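Local structure of xyloglucanase (Paenibacillus pabuli, 2JEP) at residues 233-238 / 305-310. The protein hydrolyses xyloglucan, a plant cell-wall polysaccharide, as a family 5 glycoside hydrolase. Sequence-based numbering, arbitrary orientation. Where two conformers were deposited one is given.
Sequences YTVGNY and FKSMYD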
loop_
_atom_site.group_PDB
_atom_site.type_symbol
_atom_site.label_atom_id
_atom_site.label_comp_id
_atom_site.label_asym_id
_atom_site.label_seq_id
_atom_site.Cartn_x
_atom_site.Cartn_y
_atom_site.Cartn_z
ATOM N N TYR A 233 -10.410 5.457 -11.367
ATOM C CA TYR A 233 -11.677 5.274 -10.650
ATOM C C TYR A 233 -11.750 6.037 -9.325
ATOM O O TYR A 233 -12.821 6.105 -8.728
ATOM C CB TYR A 233 -11.982 3.785 -10.425
ATOM C CG TYR A 233 -12.241 2.991 -11.693
ATOM C CD1 TYR A 233 -12.966 3.543 -12.744
ATOM C CD2 TYR A 233 -11.763 1.705 -11.845
ATOM C CE1 TYR A 233 -13.221 2.825 -13.888
ATOM C CE2 TYR A 233 -12.017 0.978 -12.998
ATOM C CZ TYR A 233 -12.737 1.553 -14.009
ATOM O OH TYR A 233 -12.996 0.828 -15.174
ATOM N N THR A 234 -10.627 6.585 -8.879
ATOM C CA THR A 234 -10.542 7.416 -7.692
ATOM C C THR A 234 -10.653 8.903 -8.032
ATOM O O THR A 234 -11.303 9.658 -7.308
ATOM C CB THR A 234 -9.251 7.108 -6.908
ATOM O OG1 THR A 234 -9.186 5.698 -6.661
ATOM C CG2 THR A 234 -9.195 7.853 -5.607
ATOM N N VAL A 235 -10.018 9.325 -9.124
ATOM C CA VAL A 235 -10.073 10.744 -9.486
ATOM C C VAL A 235 -11.277 11.099 -10.349
ATOM O O VAL A 235 -11.723 12.243 -10.317
ATOM C CB VAL A 235 -8.782 11.258 -10.182
ATOM C CG1 VAL A 235 -7.571 11.014 -9.280
ATOM C CG2 VAL A 235 -8.612 10.646 -11.596
ATOM N N GLY A 236 -11.796 10.154 -11.104
ATOM C CA GLY A 236 -12.919 10.445 -11.982
ATOM C C GLY A 236 -14.251 10.453 -11.268
ATOM O O GLY A 236 -14.334 10.269 -10.058
ATOM N N ASN A 237 -15.315 10.677 -12.037
ATOM C CA ASN A 237 -16.647 10.826 -11.449
ATOM C C ASN A 237 -17.360 9.491 -11.351
ATOM O O ASN A 237 -18.348 9.234 -12.044
ATOM C CB ASN A 237 -17.470 11.833 -12.270
ATOM C CG ASN A 237 -18.777 12.176 -11.606
ATOM O OD1 ASN A 237 -18.928 12.014 -10.388
ATOM N ND2 ASN A 237 -19.732 12.648 -12.391
ATOM N N TYR A 238 -16.850 8.615 -10.487
ATOM C CA TYR A 238 -17.332 7.248 -10.354
ATOM C C TYR A 238 -17.924 6.930 -9.002
ATOM O O TYR A 238 -18.470 5.833 -8.809
ATOM C CB TYR A 238 -16.197 6.247 -10.622
ATOM C CG TYR A 238 -15.690 6.287 -12.052
ATOM C CD1 TYR A 238 -16.362 5.607 -13.061
ATOM C CD2 TYR A 238 -14.552 7.015 -12.385
ATOM C CE1 TYR A 238 -15.891 5.633 -14.379
ATOM C CE2 TYR A 238 -14.065 7.032 -13.696
ATOM C CZ TYR A 238 -14.745 6.350 -14.690
ATOM O OH TYR A 238 -14.232 6.385 -15.979
ATOM N N PHE A 305 -0.306 10.379 -12.866
ATOM C CA PHE A 305 0.102 10.968 -11.597
ATOM C C PHE A 305 -0.325 12.424 -11.507
ATOM O O PHE A 305 -0.737 12.884 -10.423
ATOM C CB PHE A 305 1.599 10.793 -11.348
ATOM C CG PHE A 305 2.007 9.410 -10.867
ATOM C CD1 PHE A 305 1.214 8.291 -11.089
ATOM C CD2 PHE A 305 3.210 9.236 -10.202
ATOM C CE1 PHE A 305 1.621 7.043 -10.656
ATOM C CE2 PHE A 305 3.635 7.981 -9.773
ATOM C CZ PHE A 305 2.823 6.886 -10.002
ATOM N N LYS A 306 -0.308 13.150 -12.624
ATOM C CA LYS A 306 -0.806 14.519 -12.569
ATOM C C LYS A 306 -2.270 14.528 -12.127
ATOM O O LYS A 306 -2.688 15.440 -11.410
ATOM C CB LYS A 306 -0.650 15.237 -13.904
ATOM C CG LYS A 306 -1.024 16.713 -13.792
ATOM C CD LYS A 306 -0.667 17.473 -15.056
ATOM C CE LYS A 306 -0.886 18.960 -14.866
ATOM N NZ LYS A 306 -2.334 19.297 -14.775
ATOM N N SER A 307 -3.051 13.526 -12.513
ATOM C CA SER A 307 -4.468 13.533 -12.150
ATOM C C SER A 307 -4.658 13.399 -10.639
ATOM O O SER A 307 -5.579 14.006 -10.076
ATOM C CB SER A 307 -5.245 12.484 -12.927
ATOM O OG SER A 307 -5.058 11.157 -12.460
ATOM N N MET A 308 -3.788 12.630 -9.970
ATOM C CA MET A 308 -3.857 12.517 -8.521
ATOM C C MET A 308 -3.429 13.819 -7.848
ATOM O O MET A 308 -4.006 14.235 -6.840
ATOM C CB MET A 308 -2.979 11.352 -8.019
ATOM C CG MET A 308 -3.488 9.978 -8.387
ATOM S SD MET A 308 -5.032 9.517 -7.542
ATOM C CE MET A 308 -4.443 9.218 -5.849
ATOM N N TYR A 309 -2.409 14.470 -8.398
ATOM C CA TYR A 309 -1.967 15.763 -7.891
ATOM C C TYR A 309 -3.095 16.790 -7.980
ATOM O O TYR A 309 -3.431 17.483 -6.999
ATOM C CB TYR A 309 -0.733 16.225 -8.672
ATOM C CG TYR A 309 -0.319 17.617 -8.299
ATOM C CD1 TYR A 309 0.484 17.836 -7.198
ATOM C CD2 TYR A 309 -0.733 18.711 -9.059
ATOM C CE1 TYR A 309 0.870 19.106 -6.839
ATOM C CE2 TYR A 309 -0.372 20.002 -8.689
ATOM C CZ TYR A 309 0.435 20.185 -7.600
ATOM O OH TYR A 309 0.777 21.486 -7.244
ATOM N N ASP A 310 -3.692 16.881 -9.162
ATOM C CA ASP A 310 -4.722 17.892 -9.404
ATOM C C ASP A 310 -5.960 17.671 -8.516
ATOM O O ASP A 310 -6.568 18.628 -8.033
ATOM C CB ASP A 310 -5.143 17.857 -10.861
ATOM C CG ASP A 310 -4.110 18.441 -11.806
ATOM O OD1 ASP A 310 -3.197 19.159 -11.372
ATOM O OD2 ASP A 310 -4.231 18.173 -13.017
#
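No ring enters the interface where Val235 meets Ser307 and Met308: those of Tyr233, Tyr238 and Tyr309 make no contact across the two segments. Tyr233 CD1 stands 3.6 Å above the centre of one face of the Tyr238 ring, and Tyr238 CD2 lies in plane at the edge of the Tyr233 ring; Asp310 OD1 lies in plane at the edge of the Tyr309 ring. In this (beta/alpha)8 TIM barrel, the contact joins the end of the short helix 231-235, after barrel strand 222-225, to helix 298-313, which precedes strand 319-324. Val235 CA and Met308 CA are 6.5 Å apart, yet no hydrogen bond crosses. The CB bond of Val235 points toward the helix; CG1 meets Met308 SD and Ser307 O. Chi1 -69° and chi2 -68° place the sulfur, chi3 turns CE, and the Val235 and Met308 side chains cross at about a right angle. The 3.4 Å from Val235 CG1 to Met308 SD belongs to one of two valine conformers, so strain remains doubtful. Ile231 and Phe312 extend the apolar packing. Ser307 OG, hydrogen-bonded to Gln304 O within its own helix, meets Val235 CG2 at 3.7 Å. Lys306 NZ is salt-bridged to Asp310 OD2 at 2.8 Å, using its syn lone pair.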